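Local coordinates for beta-1,4-exocellulase (Thermobifida fusca, PDB 4B4F) that hydrolyses beta-1,4-glycosidic bonds of cellulose as an exocellulase, through its family 6 glycoside hydrolase catalytic domain, at the beta-D-glucopyranose site. Sequence-based numbering; all coordinates share one arbitrary frame.

The beta-D-glucopyranose site. Residues 39, 41, 82, 88, 94, 136, 188, 190-191, 194, 196-197, 227-228, 255, 322, 324, 326, 353, 359, 371, 386, 401-402. With BGC (beta-D-glucopyranose), chain B; BGC (beta-D-glucopyranose), chain C; BGC (beta-D-glucopyranose), chain D; BGC (beta-D-glucopyranose), chain E; BGC (beta-D-glucopyranose), chain F; BGC (beta-D-glucopyranose), chain G.
This is the active-site tunnel of a glycoside hydrolase family 6 catalytic domain. Six glucose units, chains B to G, are modelled as beta-1,4-linked. The crystal was grown with cellobiose, so the run may represent bound cellobiose units. The end at chains G and F is tight, and the protein buries both sugars almost completely. Trp39 lies flat under the chain G sugar, with C6 over the five-membered ring, 3.5 Å from its centroid. Asp41 uses the anti lone pair of OD2 to accept the O3 hydroxyl of that sugar at 2.6 Å. Lys353 bends at chi2 (68°), and its NZ donates to O6 of chain G and O3 of chain F. Asp359, the likely proton acceptor, has OD1 2.8 Å from chain F O3 and forms a salt bridge with Lys353. Ser94 OG bonds chain G O2 from the other side and donates to the bridging O4 of chain F.

Further along are Asp136 and Asp88. Asp136, the likely proton donor, lies over one face of the chain E sugar. Trp326 covers the opposite face, with C2 above its five-membered ring, so the sugar is sandwiched. Asp88 OD1 accepts the chain E O3 hydroxyl at 2.9 Å, from above the carboxylate plane. Trp191 has CG anti to the backbone N (chi1 -172°), which lays its indole along chain D; C4 stands over the six-membered ring. An alanine here would remove the indole face and would probably loosen the hold on the chain D sugar. At the edge of chain D, His188 NE2 meets O3 at 3.0 Å. The His188 ring is held between Asn228 CG and the Trp191 backbone N.

The far end is looser. The chain B sugar keeps nearly half its surface outside the protein contact, and chains B and C are poorly ordered. Trp194 provides a broad face under chain B, its NE1 tied in the ring plane to Asp255 O. Asp255 OD2 and Ser196 OG accept the chain B hydroxyls O2 and O6.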
ATOM      1  N   TRP A  39      -0.994  -0.569 -11.520  1.00 13.63           N
ATOM      2  CA  TRP A  39       0.386  -0.431 -11.071  1.00 13.70           C
ATOM      3  C   TRP A  39       1.347  -0.248 -12.210  1.00 13.90           C
ATOM      4  O   TRP A  39       1.352  -1.026 -13.166  1.00 13.90           O
ATOM      5  CB  TRP A  39       0.787  -1.656 -10.257  1.00 13.71           C
ATOM      6  CG  TRP A  39       0.174  -1.684  -8.879  1.00 13.54           C
ATOM      7  CD1 TRP A  39      -1.175  -1.819  -8.542  1.00 13.37           C
ATOM      8  CD2 TRP A  39       0.881  -1.585  -7.597  1.00 13.58           C
ATOM      9  NE1 TRP A  39      -1.342  -1.804  -7.177  1.00 13.19           N
ATOM     10  CE2 TRP A  39      -0.150  -1.671  -6.552  1.00 13.49           C
ATOM     11  CE3 TRP A  39       2.218  -1.453  -7.221  1.00 13.48           C
ATOM     12  CZ2 TRP A  39       0.168  -1.610  -5.200  1.00 13.59           C
ATOM     13  CZ3 TRP A  39       2.523  -1.394  -5.856  1.00 13.58           C
ATOM     14  CH2 TRP A  39       1.520  -1.463  -4.872  1.00 13.59           C
ATOM     15  N   ASP A  41       4.651  -0.876 -12.496  1.00 14.64           N
ATOM     16  CA  ASP A  41       5.735  -1.541 -11.780  1.00 15.03           C
ATOM     17  C   ASP A  41       7.055  -1.607 -12.562  1.00 15.04           C
ATOM     18  O   ASP A  41       8.061  -2.056 -12.029  1.00 14.43           O
ATOM     19  CB  ASP A  41       5.302  -2.928 -11.277  1.00 14.89           C
ATOM     20  CG  ASP A  41       5.011  -3.908 -12.401  1.00 15.24           C
ATOM     21  OD1 ASP A  41       4.622  -3.488 -13.512  1.00 15.46           O
ATOM     22  OD2 ASP A  41       5.164  -5.120 -12.163  1.00 15.68           O
ATOM     23  N   TYR A  82       5.496   3.303  -9.042  1.00 12.57           N
ATOM     24  CA  TYR A  82       6.244   2.297  -8.290  1.00 12.78           C
ATOM     25  C   TYR A  82       7.470   1.774  -9.040  1.00 12.92           C
ATOM     26  O   TYR A  82       7.482   0.628  -9.501  1.00 13.39           O
ATOM     27  CB  TYR A  82       5.300   1.140  -7.905  1.00 12.86           C
ATOM     28  CG  TYR A  82       5.922   0.136  -6.974  1.00 12.88           C
ATOM     29  CD1 TYR A  82       6.425   0.534  -5.728  1.00 12.80           C
ATOM     30  CD2 TYR A  82       6.033  -1.212  -7.343  1.00 12.78           C
ATOM     31  CE1 TYR A  82       7.023  -0.383  -4.879  1.00 13.21           C
ATOM     32  CE2 TYR A  82       6.617  -2.138  -6.492  1.00 12.90           C
ATOM     33  CZ  TYR A  82       7.110  -1.717  -5.268  1.00 13.24           C
ATOM     34  OH  TYR A  82       7.698  -2.621  -4.422  1.00 13.84           O
ATOM     35  N   ASP A  88      12.416  -0.951  -3.028  1.00 18.22           N
ATOM     36  CA  ASP A  88      12.213  -2.049  -2.070  1.00 19.37           C
ATOM     37  C   ASP A  88      13.528  -2.379  -1.364  1.00 19.70           C
ATOM     38  O   ASP A  88      13.949  -3.534  -1.328  1.00 19.97           O
ATOM     39  CB  ASP A  88      11.644  -3.281  -2.798  1.00 19.97           C
ATOM     40  CG  ASP A  88      11.050  -4.326  -1.853  1.00 20.92           C
ATOM     41  OD1 ASP A  88      10.658  -3.986  -0.713  1.00 21.55           O
ATOM     42  OD2 ASP A  88      10.961  -5.503  -2.268  1.00 20.85           O
ATOM     43  N   SER A  94      10.294  -7.500  -4.306  1.00 22.45           N
ATOM     44  CA  SER A  94       9.926  -6.471  -5.272  1.00 21.85           C
ATOM     45  C   SER A  94      11.030  -5.442  -5.538  1.00 21.62           C
ATOM     46  O   SER A  94      10.750  -4.249  -5.701  1.00 21.91           O
ATOM     47  CB  SER A  94       8.603  -5.806  -4.883  1.00 21.89           C
ATOM     48  OG  SER A  94       7.517  -6.706  -5.080  1.00 22.08           O
ATOM     49  N   ASP A 136       6.240   1.868  -0.192  1.00 18.69           N
ATOM     50  CA  ASP A 136       7.333   1.177   0.476  1.00 19.06           C
ATOM     51  C   ASP A 136       8.701   1.789   0.134  1.00 18.42           C
ATOM     52  O   ASP A 136       9.633   1.097  -0.278  1.00 18.98           O
ATOM     53  CB  ASP A 136       7.268  -0.317   0.124  1.00 20.36           C
ATOM     54  CG  ASP A 136       8.300  -1.129   0.845  1.00 21.77           C
ATOM     55  OD1 ASP A 136       8.675  -0.768   1.978  1.00 21.79           O
ATOM     56  OD2 ASP A 136       8.748  -2.135   0.266  1.00 23.47           O
ATOM     57  N   HIS A 188       2.210   1.747   7.280  1.00 14.16           N
ATOM     58  CA  HIS A 188       1.046   1.386   8.089  1.00 14.03           C
ATOM     59  C   HIS A 188       1.451   1.465   9.553  1.00 14.03           C
ATOM     60  O   HIS A 188       2.610   1.754   9.857  1.00 14.21           O
ATOM     61  CB  HIS A 188       0.473   0.012   7.690  1.00 14.14           C
ATOM     62  CG  HIS A 188       1.413  -1.153   7.949  1.00 14.32           C
ATOM     63  ND1 HIS A 188       1.246  -2.008   8.980  1.00 14.29           N
ATOM     64  CD2 HIS A 188       2.564  -1.573   7.273  1.00 14.22           C
ATOM     65  CE1 HIS A 188       2.237  -2.928   8.964  1.00 14.35           C
ATOM     66  NE2 HIS A 188       3.041  -2.657   7.919  1.00 14.20           N
ATOM     67  N   GLY A 190       1.700  -0.811  11.826  1.00 14.42           N
ATOM     68  CA  GLY A 190       2.600  -1.900  12.200  1.00 14.89           C
ATOM     69  C   GLY A 190       4.033  -1.696  11.731  1.00 15.31           C
ATOM     70  O   GLY A 190       4.895  -2.520  11.998  1.00 15.50           O
ATOM     71  N   TRP A 191       4.285  -0.596  11.031  1.00 15.80           N
ATOM     72  CA  TRP A 191       5.632  -0.236  10.589  1.00 16.58           C
ATOM     73  C   TRP A 191       6.120   0.998  11.311  1.00 16.52           C
ATOM     74  O   TRP A 191       7.195   0.993  11.909  1.00 16.67           O
ATOM     75  CB  TRP A 191       5.648  -0.016   9.072  1.00 17.21           C
ATOM     76  CG  TRP A 191       7.018   0.189   8.438  1.00 18.03           C
ATOM     77  CD1 TRP A 191       8.220   0.517   9.066  1.00 18.24           C
ATOM     78  CD2 TRP A 191       7.351   0.135   7.007  1.00 18.28           C
ATOM     79  NE1 TRP A 191       9.231   0.652   8.158  1.00 18.25           N
ATOM     80  CE2 TRP A 191       8.784   0.443   6.908  1.00 18.66           C
ATOM     81  CE3 TRP A 191       6.635  -0.124   5.844  1.00 18.35           C
ATOM     82  CZ2 TRP A 191       9.446   0.475   5.686  1.00 18.78           C
ATOM     83  CZ3 TRP A 191       7.312  -0.084   4.619  1.00 18.56           C
ATOM     84  CH2 TRP A 191       8.684   0.204   4.545  1.00 18.40           C
ATOM     85  N   TRP A 194       5.278   3.375  15.999  1.00 18.08           N
ATOM     86  CA  TRP A 194       6.087   3.582  17.211  1.00 18.88           C
ATOM     87  C   TRP A 194       6.595   4.988  17.361  1.00 19.36           C
ATOM     88  O   TRP A 194       6.730   5.727  16.380  1.00 18.78           O
ATOM     89  CB  TRP A 194       7.289   2.636  17.229  1.00 19.51           C
ATOM     90  CG  TRP A 194       6.943   1.190  17.488  1.00 19.77           C
ATOM     91  CD1 TRP A 194       6.951   0.520  18.707  1.00 20.04           C
ATOM     92  CD2 TRP A 194       6.522   0.185  16.501  1.00 20.01           C
ATOM     93  NE1 TRP A 194       6.575  -0.795  18.546  1.00 20.56           N
ATOM     94  CE2 TRP A 194       6.304  -1.062  17.249  1.00 20.26           C
ATOM     95  CE3 TRP A 194       6.318   0.191  15.126  1.00 19.85           C
ATOM     96  CZ2 TRP A 194       5.897  -2.235  16.624  1.00 20.63           C
ATOM     97  CZ3 TRP A 194       5.912  -0.996  14.509  1.00 20.11           C
ATOM     98  CH2 TRP A 194       5.704  -2.179  15.239  1.00 20.24           C
ATOM     99  N   SER A 196       9.609   6.025  18.045  1.00 19.92           N
ATOM    100  CA  SER A 196      10.862   6.259  17.342  1.00 20.09           C
ATOM    101  C   SER A 196      10.687   6.332  15.819  1.00 20.02           C
ATOM    102  O   SER A 196      11.584   6.779  15.120  1.00 20.41           O
ATOM    103  CB  SER A 196      11.906   5.200  17.726  1.00 20.47           C
ATOM    104  OG  SER A 196      11.472   3.897  17.372  1.00 21.39           O
ATOM    105  N   ASN A 197       9.536   5.906  15.308  1.00 19.66           N
ATOM    106  CA  ASN A 197       9.322   5.854  13.858  1.00 19.59           C
ATOM    107  C   ASN A 197       8.372   6.936  13.320  1.00 18.97           C
ATOM    108  O   ASN A 197       8.566   7.450  12.213  1.00 18.82           O
ATOM    109  CB  ASN A 197       8.838   4.458  13.436  1.00 19.77           C
ATOM    110  CG  ASN A 197       9.881   3.370  13.669  1.00 20.70           C
ATOM    111  OD1 ASN A 197      11.075   3.644  13.779  1.00 21.36           O
ATOM    112  ND2 ASN A 197       9.430   2.125  13.729  1.00 20.72           N
ATOM    113  N   ALA A 227      -0.928  -2.697   0.148  1.00 13.15           N
ATOM    114  CA  ALA A 227      -0.454  -4.069  -0.011  1.00 13.02           C
ATOM    115  C   ALA A 227      -0.150  -4.737   1.326  1.00 13.12           C
ATOM    116  O   ALA A 227       0.651  -5.662   1.391  1.00 13.06           O
ATOM    117  CB  ALA A 227       0.764  -4.109  -0.926  1.00 13.11           C
ATOM    118  N   ASN A 228      -0.786  -4.258   2.393  1.00 13.39           N
ATOM    119  CA  ASN A 228      -0.614  -4.863   3.710  1.00 13.62           C
ATOM    120  C   ASN A 228      -1.963  -5.323   4.283  1.00 13.47           C
ATOM    121  O   ASN A 228      -2.958  -5.377   3.562  1.00 13.26           O
ATOM    122  CB  ASN A 228       0.160  -3.921   4.657  1.00 13.97           C
ATOM    123  CG  ASN A 228       0.974  -4.675   5.701  1.00 14.47           C
ATOM    124  OD1 ASN A 228       2.208  -4.751   5.616  1.00 14.92           O
ATOM    125  ND2 ASN A 228       0.291  -5.241   6.686  1.00 14.08           N
ATOM    126  N   ASP A 255       3.441  -4.716  21.393  1.00 20.30           N
ATOM    127  CA  ASP A 255       4.880  -4.510  21.549  1.00 20.98           C
ATOM    128  C   ASP A 255       5.278  -3.026  21.581  1.00 20.90           C
ATOM    129  O   ASP A 255       6.172  -2.600  20.848  1.00 21.92           O
ATOM    130  CB  ASP A 255       5.639  -5.272  20.451  1.00 22.00           C
ATOM    131  CG  ASP A 255       7.143  -5.342  20.706  1.00 23.06           C
ATOM    132  OD1 ASP A 255       7.585  -5.210  21.870  1.00 23.30           O
ATOM    133  OD2 ASP A 255       7.884  -5.528  19.723  1.00 24.43           O
ATOM    134  N   HIS A 322       2.809 -11.774  13.760  1.00 17.33           N
ATOM    135  CA  HIS A 322       3.541 -10.547  14.063  1.00 17.53           C
ATOM    136  C   HIS A 322       3.128  -9.484  13.077  1.00 17.70           C
ATOM    137  O   HIS A 322       2.796  -9.805  11.935  1.00 18.20           O
ATOM    138  CB  HIS A 322       5.042 -10.811  13.977  1.00 17.64           C
ATOM    139  CG  HIS A 322       5.893  -9.748  14.633  1.00 17.88           C
ATOM    140  ND1 HIS A 322       6.442  -8.733  13.943  1.00 17.55           N
ATOM    141  CD2 HIS A 322       6.285  -9.578  15.964  1.00 18.05           C
ATOM    142  CE1 HIS A 322       7.145  -7.948  14.782  1.00 18.35           C
ATOM    143  NE2 HIS A 322       7.050  -8.469  16.021  1.00 18.27           N
ATOM    144  N   GLY A 324       4.938  -7.410  11.561  1.00 17.39           N
ATOM    145  CA  GLY A 324       5.937  -7.362  10.499  1.00 17.01           C
ATOM    146  C   GLY A 324       5.819  -8.461   9.456  1.00 16.75           C
ATOM    147  O   GLY A 324       6.650  -8.544   8.552  1.00 16.87           O
ATOM    148  N   TRP A 326       4.475  -9.556   6.335  1.00 14.55           N
ATOM    149  CA  TRP A 326       3.888  -8.775   5.248  1.00 14.48           C
ATOM    150  C   TRP A 326       3.537  -9.545   4.006  1.00 14.53           C
ATOM    151  O   TRP A 326       2.799  -9.039   3.158  1.00 14.39           O
ATOM    152  CB  TRP A 326       4.805  -7.605   4.891  1.00 14.66           C
ATOM    153  CG  TRP A 326       6.213  -8.019   4.505  1.00 14.51           C
ATOM    154  CD1 TRP A 326       7.344  -8.065   5.323  1.00 14.37           C
ATOM    155  CD2 TRP A 326       6.681  -8.458   3.181  1.00 14.66           C
ATOM    156  NE1 TRP A 326       8.441  -8.490   4.620  1.00 14.52           N
ATOM    157  CE2 TRP A 326       8.117  -8.743   3.330  1.00 14.75           C
ATOM    158  CE3 TRP A 326       6.078  -8.635   1.934  1.00 14.32           C
ATOM    159  CZ2 TRP A 326       8.891  -9.180   2.265  1.00 14.84           C
ATOM    160  CZ3 TRP A 326       6.865  -9.085   0.873  1.00 14.61           C
ATOM    161  CH2 TRP A 326       8.238  -9.353   1.034  1.00 14.94           C
ATOM    162  N   LYS A 353      -3.722  -2.467  -3.697  1.00 11.75           N
ATOM    163  CA  LYS A 353      -3.186  -3.797  -4.001  1.00 11.63           C
ATOM    164  C   LYS A 353      -4.330  -4.622  -4.605  1.00 11.47           C
ATOM    165  O   LYS A 353      -5.391  -4.744  -3.984  1.00 11.53           O
ATOM    166  CB  LYS A 353      -2.628  -4.483  -2.742  1.00 11.51           C
ATOM    167  CG  LYS A 353      -2.110  -5.907  -2.956  1.00 11.53           C
ATOM    168  CD  LYS A 353      -0.855  -5.951  -3.826  1.00 11.71           C
ATOM    169  CE  LYS A 353      -0.385  -7.378  -4.079  1.00 12.03           C
ATOM    170  NZ  LYS A 353       0.833  -7.458  -4.943  1.00 12.07           N
ATOM    171  N   ASP A 359       2.372 -11.168  -3.276  1.00 14.56           N
ATOM    172  CA  ASP A 359       3.337 -10.253  -2.661  1.00 14.81           C
ATOM    173  C   ASP A 359       4.779 -10.688  -2.956  1.00 15.27           C
ATOM    174  O   ASP A 359       5.730  -9.954  -2.685  1.00 14.95           O
ATOM    175  CB  ASP A 359       3.147 -10.205  -1.144  1.00 15.16           C
ATOM    176  CG  ASP A 359       1.814  -9.598  -0.723  1.00 15.44           C
ATOM    177  OD1 ASP A 359       1.244  -8.765  -1.470  1.00 15.94           O
ATOM    178  OD2 ASP A 359       1.350  -9.952   0.372  1.00 14.78           O
ATOM    179  N   LYS A 371      13.463  -9.073  -9.594  1.00 23.73           N
ATOM    180  CA  LYS A 371      12.989  -9.516  -8.282  1.00 23.96           C
ATOM    181  C   LYS A 371      13.694 -10.775  -7.788  1.00 24.00           C
ATOM    182  O   LYS A 371      13.757 -11.778  -8.499  1.00 24.30           O
ATOM    183  CB  LYS A 371      11.470  -9.742  -8.308  1.00 23.65           C
ATOM    184  CG  LYS A 371      10.678  -8.525  -8.765  1.00 23.66           C
ATOM    185  CD  LYS A 371       9.211  -8.847  -8.970  1.00 23.55           C
ATOM    186  CE  LYS A 371       8.410  -7.600  -9.294  1.00 23.17           C
ATOM    187  NZ  LYS A 371       6.973  -7.958  -9.430  1.00 23.31           N
ATOM    188  N   ARG A 386      13.326  -8.068  12.529  1.00 29.79           N
ATOM    189  CA  ARG A 386      12.229  -7.192  12.100  0.50 29.57           C
ATOM    190  C   ARG A 386      10.840  -7.779  12.376  1.00 29.73           C
ATOM    191  O   ARG A 386       9.884  -7.037  12.573  1.00 30.71           O
ATOM    192  CB  ARG A 386      12.369  -6.830  10.618  0.50 29.30           C
ATOM    193  CG  ARG A 386      13.542  -5.911  10.307  0.50 29.22           C
ATOM    194  CD  ARG A 386      13.823  -5.854   8.814  0.50 29.02           C
ATOM    195  NE  ARG A 386      14.405  -7.098   8.312  0.50 28.28           N
ATOM    196  CZ  ARG A 386      14.842  -7.269   7.069  0.50 28.34           C
ATOM    197  NH1 ARG A 386      14.765  -6.276   6.196  0.50 28.25           N
ATOM    198  NH2 ARG A 386      15.356  -8.433   6.696  0.50 28.26           N
ATOM    199  N   SER A 401       5.865 -11.704  -7.140  1.00 16.98           N
ATOM    200  CA  SER A 401       4.973 -10.601  -6.779  1.00 17.04           C
ATOM    201  C   SER A 401       4.295  -9.994  -8.003  1.00 16.94           C
ATOM    202  O   SER A 401       4.924  -9.807  -9.048  1.00 16.77           O
ATOM    203  CB  SER A 401       5.721  -9.520  -5.993  1.00 16.88           C
ATOM    204  OG  SER A 401       6.662  -8.856  -6.807  1.00 17.27           O
ATOM    205  N   GLY A 402       3.005  -9.709  -7.868  1.00 16.97           N
ATOM    206  CA  GLY A 402       2.222  -9.168  -8.975  1.00 17.46           C
ATOM    207  C   GLY A 402       1.568 -10.235  -9.842  1.00 17.63           C
ATOM    208  O   GLY A 402       0.585  -9.949 -10.532  1.00 17.82           O
TER
HETATM  209  C2  BGC B   1       9.821  -3.219  18.378  1.00 45.13           C
HETATM  210  C3  BGC B   1      10.024  -3.179  16.862  1.00 44.54           C
HETATM  211  C4  BGC B   1      10.078  -1.758  16.289  1.00 43.69           C
HETATM  212  C5  BGC B   1      10.899  -0.822  17.185  1.00 43.75           C
HETATM  213  C6  BGC B   1      10.735   0.632  16.760  1.00 43.17           C
HETATM  214  C1  BGC B   1      10.714  -2.214  19.104  1.00 45.30           C
HETATM  215  O1  BGC B   1      10.356  -2.173  20.470  1.00 46.40           O
HETATM  216  O2  BGC B   1      10.082  -4.524  18.848  1.00 45.18           O
HETATM  217  O3  BGC B   1       8.977  -3.897  16.241  1.00 44.92           O
HETATM  218  O4  BGC B   1      10.708  -1.801  15.029  1.00 43.11           O
HETATM  219  O5  BGC B   1      10.511  -0.933  18.543  1.00 45.33           O
HETATM  220  O6  BGC B   1      11.892   1.355  17.117  1.00 42.59           O
HETATM  221  C2  BGC C   2      10.580  -1.521  12.675  1.00 40.03           C
HETATM  222  C3  BGC C   2       9.702  -1.601  11.429  1.00 39.02           C
HETATM  223  C4  BGC C   2       8.923  -2.920  11.319  1.00 38.52           C
HETATM  224  C5  BGC C   2       8.337  -3.344  12.672  1.00 40.03           C
HETATM  225  C6  BGC C   2       7.878  -4.796  12.643  1.00 40.24           C
HETATM  226  C1  BGC C   2       9.793  -1.906  13.917  1.00 41.67           C
HETATM  227  O2  BGC C   2      11.072  -0.215  12.855  1.00 40.38           O
HETATM  228  O3  BGC C   2      10.515  -1.431  10.289  1.00 38.78           O
HETATM  229  O4  BGC C   2       7.850  -2.740  10.416  1.00 35.77           O
HETATM  230  O5  BGC C   2       9.272  -3.210  13.728  1.00 41.65           O
HETATM  231  O6  BGC C   2       6.475  -4.850  12.748  1.00 42.29           O
HETATM  232  C2  BGC D   3       6.604  -3.484   8.520  1.00 33.21           C
HETATM  233  C3  BGC D   3       6.585  -4.046   7.099  1.00 32.42           C
HETATM  234  C4  BGC D   3       7.809  -3.675   6.262  1.00 32.55           C
HETATM  235  C5  BGC D   3       9.100  -3.724   7.096  1.00 33.54           C
HETATM  236  C6  BGC D   3      10.292  -3.162   6.322  1.00 34.36           C
HETATM  237  C1  BGC D   3       7.979  -3.500   9.193  1.00 34.74           C
HETATM  238  O2  BGC D   3       5.702  -4.212   9.325  1.00 34.25           O
HETATM  239  O3  BGC D   3       5.439  -3.548   6.444  1.00 32.01           O
HETATM  240  O4  BGC D   3       7.897  -4.588   5.184  1.00 32.40           O
HETATM  241  O5  BGC D   3       8.969  -2.999   8.310  1.00 33.67           O
HETATM  242  O6  BGC D   3      11.465  -3.227   7.108  1.00 33.51           O
HETATM  243  C2  BGC E   4       8.199  -4.862   2.810  1.00 30.28           C
HETATM  244  C3  BGC E   4       7.689  -4.526   1.401  1.00 29.57           C
HETATM  245  C4  BGC E   4       6.161  -4.667   1.288  1.00 29.44           C
HETATM  246  C5  BGC E   4       5.560  -3.815   2.423  1.00 30.47           C
HETATM  247  C6  BGC E   4       4.047  -3.948   2.536  1.00 30.33           C
HETATM  248  C1  BGC E   4       7.484  -4.055   3.898  1.00 31.30           C
HETATM  249  O2  BGC E   4       9.591  -4.647   2.913  1.00 30.11           O
HETATM  250  O3  BGC E   4       8.364  -5.329   0.464  1.00 28.13           O
HETATM  251  O4  BGC E   4       5.642  -4.249   0.014  1.00 28.21           O
HETATM  252  O5  BGC E   4       6.079  -4.124   3.715  1.00 30.75           O
HETATM  253  O6  BGC E   4       3.639  -3.067   3.560  1.00 31.78           O
HETATM  254  C2  BGC F   5       4.170  -5.844  -1.215  1.00 24.69           C
HETATM  255  C3  BGC F   5       3.854  -6.294  -2.649  1.00 24.06           C
HETATM  256  C4  BGC F   5       4.181  -5.268  -3.737  1.00 23.47           C
HETATM  257  C5  BGC F   5       5.345  -4.357  -3.321  1.00 24.04           C
HETATM  258  C6  BGC F   5       4.887  -2.928  -3.017  1.00 24.41           C
HETATM  259  C1  BGC F   5       5.579  -5.285  -1.022  1.00 26.42           C
HETATM  260  O2  BGC F   5       4.081  -6.970  -0.389  1.00 25.60           O
HETATM  261  O3  BGC F   5       2.489  -6.632  -2.756  1.00 22.62           O
HETATM  262  O4  BGC F   5       4.511  -5.997  -4.905  1.00 21.96           O
HETATM  263  O5  BGC F   5       6.156  -4.897  -2.272  1.00 26.03           O
HETATM  264  O6  BGC F   5       4.382  -2.844  -1.709  1.00 25.29           O
HETATM  265  C2  BGC G   6       4.854  -5.929  -7.300  1.00 20.74           C
HETATM  266  C3  BGC G   6       4.342  -5.359  -8.621  1.00 20.00           C
HETATM  267  C4  BGC G   6       2.827  -5.465  -8.736  1.00 19.82           C
HETATM  268  C5  BGC G   6       2.146  -4.940  -7.475  1.00 19.45           C
HETATM  269  C6  BGC G   6       0.624  -5.074  -7.535  1.00 18.56           C
HETATM  270  C1  BGC G   6       4.050  -5.377  -6.116  1.00 20.82           C
HETATM  271  O2  BGC G   6       6.246  -5.654  -7.191  1.00 20.55           O
HETATM  272  O3  BGC G   6       4.930  -6.058  -9.698  1.00 19.68           O
HETATM  273  O4  BGC G   6       2.441  -4.711  -9.863  1.00 20.55           O
HETATM  274  O5  BGC G   6       2.670  -5.591  -6.324  1.00 20.51           O
HETATM  275  O6  BGC G   6       0.211  -6.412  -7.374  1.00 18.15           O
HETATM  276  O   HOH W   1       2.852  -6.971   1.621  1.00 16.89           O
HETATM  277  O   HOH W   2       9.351  -7.180  -0.844  1.00 17.89           O
HETATM  278  O   HOH W   3       3.877  -6.125   7.674  1.00 18.68           O